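Local coordinates for protein taurine dioxygenase (Burkholderia ambifaria, PDB 5VN6) that probably oxidises taurine as an iron-dependent dioxygenase of the TauD/TfdA family, and carries a magnesium ion in its metal site in this crystal, at residues 211-214 with 218-221; 140-145 with 151-156. All coordinates share one frame; numbering follows the deposited sequence.

Contact 1 of 2, residues 211-214 with 218-221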
ATOM      1  N   THR A 211      13.444  -0.992  24.431  1.00 29.86           N
ATOM      2  CA  THR A 211      13.783  -1.116  25.843  1.00 38.48           C
ATOM      3  C   THR A 211      15.261  -0.921  26.134  1.00 40.15           C
ATOM      4  O   THR A 211      15.615  -0.654  27.287  1.00 40.22           O
ATOM      5  CB  THR A 211      13.373  -2.491  26.382  1.00 41.85           C
ATOM      6  OG1 THR A 211      13.890  -3.515  25.522  1.00 44.19           O
ATOM      7  CG2 THR A 211      11.852  -2.623  26.498  1.00 41.62           C
ATOM      8  N   ASN A 212      16.137  -1.065  25.136  1.00 32.61           N
ATOM      9  CA  ASN A 212      17.577  -1.035  25.385  1.00 33.82           C
ATOM     10  C   ASN A 212      18.282  -0.077  24.430  1.00 40.67           C
ATOM     11  O   ASN A 212      19.436  -0.303  24.047  1.00 38.12           O
ATOM     12  CB  ASN A 212      18.180  -2.447  25.301  1.00 38.82           C
ATOM     13  CG  ASN A 212      17.977  -3.108  23.929  1.00 40.09           C
ATOM     14  OD1 ASN A 212      17.227  -2.606  23.059  1.00 38.00           O
ATOM     15  ND2 ASN A 212      18.661  -4.236  23.723  1.00 38.31           N
ATOM     16  N   PHE A 213      17.590   1.006  24.054  1.00 34.66           N
ATOM     17  CA  PHE A 213      18.129   2.018  23.153  1.00 34.88           C
ATOM     18  C   PHE A 213      19.096   2.963  23.859  1.00 37.21           C
ATOM     19  O   PHE A 213      20.116   3.358  23.282  1.00 34.06           O
ATOM     20  CB  PHE A 213      16.971   2.811  22.538  1.00 29.27           C
ATOM     21  CG  PHE A 213      17.400   3.882  21.574  1.00 32.76           C
ATOM     22  CD1 PHE A 213      17.476   3.615  20.209  1.00 26.25           C
ATOM     23  CD2 PHE A 213      17.738   5.160  22.037  1.00 35.93           C
ATOM     24  CE1 PHE A 213      17.879   4.594  19.319  1.00 35.17           C
ATOM     25  CE2 PHE A 213      18.144   6.149  21.155  1.00 35.43           C
ATOM     26  CZ  PHE A 213      18.211   5.868  19.785  1.00 37.89           C
ATOM     27  N   HIS A 214      18.776   3.365  25.091  1.00 35.37           N
ATOM     28  CA  HIS A 214      19.507   4.431  25.763  1.00 38.19           C
ATOM     29  C   HIS A 214      20.882   3.935  26.223  1.00 40.36           C
ATOM     30  O   HIS A 214      21.027   3.435  27.342  1.00 46.40           O
ATOM     31  CB  HIS A 214      18.656   4.954  26.923  1.00 43.19           C
ATOM     32  CG  HIS A 214      19.068   6.295  27.448  1.00 43.75           C
ATOM     33  ND1 HIS A 214      20.381   6.625  27.703  1.00 45.79           N
ATOM     34  CD2 HIS A 214      18.328   7.350  27.867  1.00 40.30           C
ATOM     35  CE1 HIS A 214      20.438   7.847  28.208  1.00 45.37           C
ATOM     36  NE2 HIS A 214      19.204   8.309  28.320  1.00 42.88           N
ATOM     37  N   ARG A 218      24.483   5.651  21.540  1.00 46.37           N
ATOM     38  CA  ARG A 218      23.376   6.288  20.847  1.00 41.46           C
ATOM     39  C   ARG A 218      22.947   7.618  21.447  1.00 40.93           C
ATOM     40  O   ARG A 218      22.284   8.393  20.759  1.00 40.99           O
ATOM     41  CB  ARG A 218      22.158   5.365  20.835  1.00 41.77           C
ATOM     42  CG  ARG A 218      22.376   4.038  20.168  1.00 43.77           C
ATOM     43  CD  ARG A 218      21.071   3.276  20.139  1.00 45.19           C
ATOM     44  NE  ARG A 218      21.246   1.969  19.527  1.00 48.45           N
ATOM     45  CZ  ARG A 218      21.432   0.856  20.220  1.00 44.66           C
ATOM     46  NH1 ARG A 218      21.579  -0.295  19.580  1.00 42.63           N
ATOM     47  NH2 ARG A 218      21.442   0.893  21.556  1.00 39.68           N
ATOM     48  N   VAL A 219      23.281   7.909  22.697  1.00 36.47           N
ATOM     49  CA  VAL A 219      22.686   9.046  23.391  1.00 38.65           C
ATOM     50  C   VAL A 219      23.794   9.962  23.894  1.00 41.85           C
ATOM     51  O   VAL A 219      24.536   9.605  24.821  1.00 39.35           O
ATOM     52  CB  VAL A 219      21.769   8.599  24.537  1.00 39.46           C
ATOM     53  CG1 VAL A 219      21.315   9.808  25.374  1.00 36.98           C
ATOM     54  CG2 VAL A 219      20.575   7.831  23.974  1.00 34.84           C
ATOM     55  N   ARG A 220      23.872  11.161  23.312  1.00 38.36           N
ATOM     56  CA  ARG A 220      24.734  12.225  23.812  1.00 42.75           C
ATOM     57  C   ARG A 220      23.957  13.112  24.781  1.00 42.74           C
ATOM     58  O   ARG A 220      24.426  13.419  25.885  1.00 41.36           O
ATOM     59  CB  ARG A 220      25.276  13.071  22.643  1.00 46.60           C
ATOM     60  CG  ARG A 220      25.659  12.305  21.351  1.00 45.34           C
ATOM     61  CD  ARG A 220      25.622  13.231  20.091  1.00 37.35           C
ATOM     62  NE  ARG A 220      24.287  13.830  19.907  1.00 35.76           N
ATOM     63  CZ  ARG A 220      23.991  14.812  19.055  1.00 40.65           C
ATOM     64  NH1 ARG A 220      24.936  15.340  18.277  1.00 41.69           N
ATOM     65  NH2 ARG A 220      22.747  15.267  18.973  1.00 34.95           N
ATOM     66  N   VAL A 221      22.762  13.530  24.368  1.00 36.09           N
ATOM     67  CA  VAL A 221      21.901  14.392  25.156  1.00 39.30           C
ATOM     68  C   VAL A 221      20.491  13.810  25.109  1.00 38.53           C
ATOM     69  O   VAL A 221      20.184  12.936  24.292  1.00 33.45           O
ATOM     70  CB  VAL A 221      21.917  15.857  24.652  1.00 33.24           C
ATOM     71  CG1 VAL A 221      23.334  16.444  24.715  1.00 33.25           C
ATOM     72  CG2 VAL A 221      21.358  15.944  23.210  1.00 26.86           C
TER
HETATM   73  O   HOH W   1      21.563  -1.379  23.162  1.00 56.75           O
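F213 and H214 face R218 and V219 across the loop between strand 207-210 and helix 222-225, the two irregular backbones coming nearest at H214 and V219, whose CA atoms are 6.1 Å apart. In this TauD/TfdA-family protein the contact is a surface loop folded back on itself, away from the metal site, and the side chains of R218 and V219 carry the contact from the later segment. The aliphatic part of R218 runs extended from CG to NE across the phenyl ring of F213, with R218 CD 3.7 Å from the ring centroid in a CH-pi contact over one face. F213 is turned to meet it by a CG anti to the backbone N (chi1 -179°), while A229 and L232 of helix 228-237 also pack on this buried side chain. The guanidinium is tilted only 26° from the phenyl plane. From there R218 NH2 donates to F213 O at 3.3 Å, a long bond whose donor stands above the carbonyl plane. The other terminal nitrogen, NH1, points to a partner outside the two segments, forming a salt bridge with D155. One residue further on, V219 lies against the imidazole of H214, with CG2 over one face, 4.1 Å from the centroid, and CG1 3.6 Å from H214 CE1. A225 of helix 222-225 touches both of these side chains. A water completes the polar end of the contact, accepting from R218 NH2 at 2.8 Å in the guanidinium plane and donating to N212 O.

Contact 2 of 2, residues 140-145 with 151-156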
ATOM      1  N   LEU A 140      12.714  -8.604   3.186  1.00 37.28           N
ATOM      2  CA  LEU A 140      13.168  -7.565   2.275  1.00 34.05           C
ATOM      3  C   LEU A 140      13.249  -6.201   2.968  1.00 31.47           C
ATOM      4  O   LEU A 140      14.170  -5.412   2.704  1.00 34.62           O
ATOM      5  CB  LEU A 140      12.213  -7.523   1.081  1.00 40.46           C
ATOM      6  CG  LEU A 140      12.662  -6.890  -0.208  1.00 40.85           C
ATOM      7  CD1 LEU A 140      13.992  -7.556  -0.630  1.00 44.18           C
ATOM      8  CD2 LEU A 140      11.557  -7.113  -1.243  1.00 33.08           C
ATOM      9  N   ALA A 141      12.290  -5.890   3.844  1.00 27.84           N
ATOM     10  CA  ALA A 141      12.351  -4.603   4.536  1.00 29.50           C
ATOM     11  C   ALA A 141      13.629  -4.478   5.356  1.00 37.23           C
ATOM     12  O   ALA A 141      14.248  -3.403   5.394  1.00 39.17           O
ATOM     13  CB  ALA A 141      11.129  -4.417   5.433  1.00 29.07           C
ATOM     14  N   TYR A 142      14.047  -5.567   6.017  1.00 33.82           N
ATOM     15  CA  TYR A 142      15.322  -5.543   6.727  1.00 26.03           C
ATOM     16  C   TYR A 142      16.487  -5.456   5.752  1.00 31.93           C
ATOM     17  O   TYR A 142      17.383  -4.619   5.914  1.00 36.65           O
ATOM     18  CB  TYR A 142      15.505  -6.796   7.596  1.00 27.85           C
ATOM     19  CG  TYR A 142      16.907  -6.762   8.199  1.00 32.15           C
ATOM     20  CD1 TYR A 142      17.172  -5.989   9.334  1.00 33.67           C
ATOM     21  CD2 TYR A 142      17.974  -7.389   7.577  1.00 27.40           C
ATOM     22  CE1 TYR A 142      18.447  -5.887   9.860  1.00 34.22           C
ATOM     23  CE2 TYR A 142      19.275  -7.302   8.104  1.00 37.37           C
ATOM     24  CZ  TYR A 142      19.497  -6.551   9.242  1.00 37.28           C
ATOM     25  OH  TYR A 142      20.764  -6.432   9.774  1.00 38.87           O
ATOM     26  N   GLU A 143      16.502  -6.348   4.752  1.00 31.70           N
ATOM     27  CA  GLU A 143      17.668  -6.451   3.881  0.51 37.25           C
ATOM     28  C   GLU A 143      17.998  -5.118   3.215  1.00 38.34           C
ATOM     29  O   GLU A 143      19.176  -4.794   3.031  1.00 40.04           O
ATOM     30  CB  GLU A 143      17.444  -7.540   2.831  0.51 41.71           C
ATOM     31  CG  GLU A 143      18.577  -7.686   1.822  0.51 45.21           C
ATOM     32  CD  GLU A 143      19.913  -8.042   2.463  0.51 49.50           C
ATOM     33  OE1 GLU A 143      20.958  -7.739   1.846  0.51 52.02           O
ATOM     34  OE2 GLU A 143      19.926  -8.619   3.577  0.51 49.67           O
ATOM     35  N   ASN A 144      16.986  -4.316   2.884  1.00 38.57           N
ATOM     36  CA  ASN A 144      17.194  -3.060   2.166  1.00 38.14           C
ATOM     37  C   ASN A 144      17.439  -1.851   3.067  1.00 37.96           C
ATOM     38  O   ASN A 144      17.695  -0.763   2.544  1.00 38.50           O
ATOM     39  CB  ASN A 144      15.996  -2.766   1.252  1.00 32.93           C
ATOM     40  CG  ASN A 144      15.864  -3.771   0.149  1.00 43.80           C
ATOM     41  OD1 ASN A 144      16.834  -4.416  -0.221  1.00 49.86           O
ATOM     42  ND2 ASN A 144      14.672  -3.890  -0.410  1.00 52.90           N
ATOM     43  N   LEU A 145      17.361  -1.998   4.385  1.00 36.76           N
ATOM     44  CA  LEU A 145      17.735  -0.904   5.277  1.00 33.59           C
ATOM     45  C   LEU A 145      19.139  -0.408   4.956  1.00 37.27           C
ATOM     46  O   LEU A 145      19.963  -1.172   4.443  1.00 40.23           O
ATOM     47  CB  LEU A 145      17.672  -1.339   6.745  1.00 30.04           C
ATOM     48  CG  LEU A 145      16.281  -1.615   7.303  1.00 27.31           C
ATOM     49  CD1 LEU A 145      16.420  -2.218   8.714  1.00 23.50           C
ATOM     50  CD2 LEU A 145      15.397  -0.346   7.307  1.00 26.11           C
ATOM     51  N   GLN A 151      23.428  -1.325  11.609  1.00 40.35           N
ATOM     52  CA  GLN A 151      24.336  -1.250  12.751  1.00 47.53           C
ATOM     53  C   GLN A 151      23.619  -0.731  13.994  1.00 46.44           C
ATOM     54  O   GLN A 151      23.773  -1.283  15.088  1.00 42.53           O
ATOM     55  CB  GLN A 151      25.530  -0.360  12.404  1.00 55.83           C
ATOM     56  CG  GLN A 151      26.385  -0.891  11.265  1.00 70.45           C
ATOM     57  CD  GLN A 151      27.298   0.167  10.682  1.00 85.33           C
ATOM     58  OE1 GLN A 151      27.795   1.039  11.400  1.00 93.43           O
ATOM     59  NE2 GLN A 151      27.547   0.081   9.377  1.00 86.10           N
ATOM     60  N   GLN A 152      22.816   0.320  13.831  1.00 39.84           N
ATOM     61  CA  GLN A 152      22.124   0.938  14.952  1.00 38.52           C
ATOM     62  C   GLN A 152      21.108  -0.002  15.604  1.00 40.77           C
ATOM     63  O   GLN A 152      20.923   0.051  16.825  1.00 46.11           O
ATOM     64  CB  GLN A 152      21.428   2.216  14.458  1.00 42.77           C
ATOM     65  CG  GLN A 152      20.511   2.911  15.471  1.00 52.67           C
ATOM     66  CD  GLN A 152      21.178   4.011  16.286  1.00 57.28           C
ATOM     67  OE1 GLN A 152      22.337   3.901  16.675  1.00 61.95           O
ATOM     68  NE2 GLN A 152      20.435   5.090  16.537  1.00 52.91           N
ATOM     69  N   ILE A 153      20.433  -0.859  14.828  1.00 37.75           N
ATOM     70  CA  ILE A 153      19.332  -1.663  15.373  1.00 34.05           C
ATOM     71  C   ILE A 153      19.747  -3.088  15.715  1.00 38.11           C
ATOM     72  O   ILE A 153      18.930  -3.839  16.262  1.00 38.30           O
ATOM     73  CB  ILE A 153      18.115  -1.683  14.423  1.00 32.89           C
ATOM     74  CG1 ILE A 153      18.408  -2.528  13.179  1.00 35.10           C
ATOM     75  CG2 ILE A 153      17.709  -0.238  14.037  1.00 30.80           C
ATOM     76  CD1 ILE A 153      17.205  -2.706  12.246  1.00 32.51           C
ATOM     77  N   ALA A 154      21.000  -3.470  15.443  1.00 38.37           N
ATOM     78  CA  ALA A 154      21.392  -4.877  15.516  1.00 40.85           C
ATOM     79  C   ALA A 154      21.036  -5.524  16.854  1.00 45.47           C
ATOM     80  O   ALA A 154      20.477  -6.626  16.882  1.00 43.02           O
ATOM     81  CB  ALA A 154      22.889  -5.012  15.237  1.00 45.82           C
ATOM     82  N   ASP A 155      21.308  -4.851  17.975  1.00 41.16           N
ATOM     83  CA  ASP A 155      21.038  -5.440  19.285  1.00 47.65           C
ATOM     84  C   ASP A 155      19.784  -4.878  19.961  1.00 44.08           C
ATOM     85  O   ASP A 155      19.525  -5.196  21.126  1.00 43.30           O
ATOM     86  CB  ASP A 155      22.265  -5.292  20.209  1.00 54.01           C
ATOM     87  CG  ASP A 155      22.643  -3.838  20.486  1.00 61.32           C
ATOM     88  OD1 ASP A 155      21.794  -2.934  20.334  1.00 63.66           O
ATOM     89  OD2 ASP A 155      23.817  -3.594  20.837  1.00 64.89           O
ATOM     90  N   LEU A 156      18.992  -4.073  19.260  1.00 40.19           N
ATOM     91  CA  LEU A 156      17.821  -3.480  19.879  1.00 32.36           C
ATOM     92  C   LEU A 156      16.754  -4.531  20.160  1.00 34.02           C
ATOM     93  O   LEU A 156      16.574  -5.486  19.406  1.00 34.94           O
ATOM     94  CB  LEU A 156      17.236  -2.378  18.979  1.00 29.99           C
ATOM     95  CG  LEU A 156      18.012  -1.062  18.928  1.00 34.75           C
ATOM     96  CD1 LEU A 156      17.335  -0.033  17.974  1.00 31.03           C
ATOM     97  CD2 LEU A 156      18.173  -0.497  20.355  1.00 38.35           C
TER
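Two short consecutive helices, 138-143 and 147-153, are joined by a small apolar cluster of Y142 of the first helix, L145 just beyond its end and I153 of the second, all three buried. The backbones stay well apart, with the CA atoms of L145 and Q151 10.0 Å from each other, and the gap is bridged by side chains alone. A single methyl, I153 CD1, does all the touching from its side. It meets L145 CD1 at 3.7 Å, the two side chains crossing at about a right angle, and approaches the tyrosine ring at its edge, near the ring plane. I153 reaches this far because CG1 sits between its own backbone N and carbonyl carbon (chi1 72°) and the chain then runs on extended to CD1. Around the cluster the helix pair rests on other parts of the fold: V190 of strand 185-192 packs against Y142 and I153, while L145 touches Y235 and I153 touches L236, both of helix 228-237. Beyond I153 the chain turns at once, in a type I beta turn closed by L156 N to I153 O. The tyrosine takes part through one ring carbon, CE1, which lies 4.2 Å from I153 CD1.

Followed from the N terminus, the chain first closes contact 2, where residues 140-145 and 151-156 bring two successive helices together; it then runs through the antiparallel sheet of strands 157-160, 185-192, 199-201 and 207-210, with helix 172-181 between the first two, before contact 1 closes the short loop ahead of helix 222-225. The two are in series, neither nested nor crossing, with centres about 17 Å apart. They meet directly: R218 NH1 forms a salt bridge with D155 OD1 at 2.8 Å and probably a hydrogen bond with Q152 O, and N212 packs on L156. The surface loop is thus tied to the end of helix 147-153 and the turn after it, and helix 228-237 packs against both contacts.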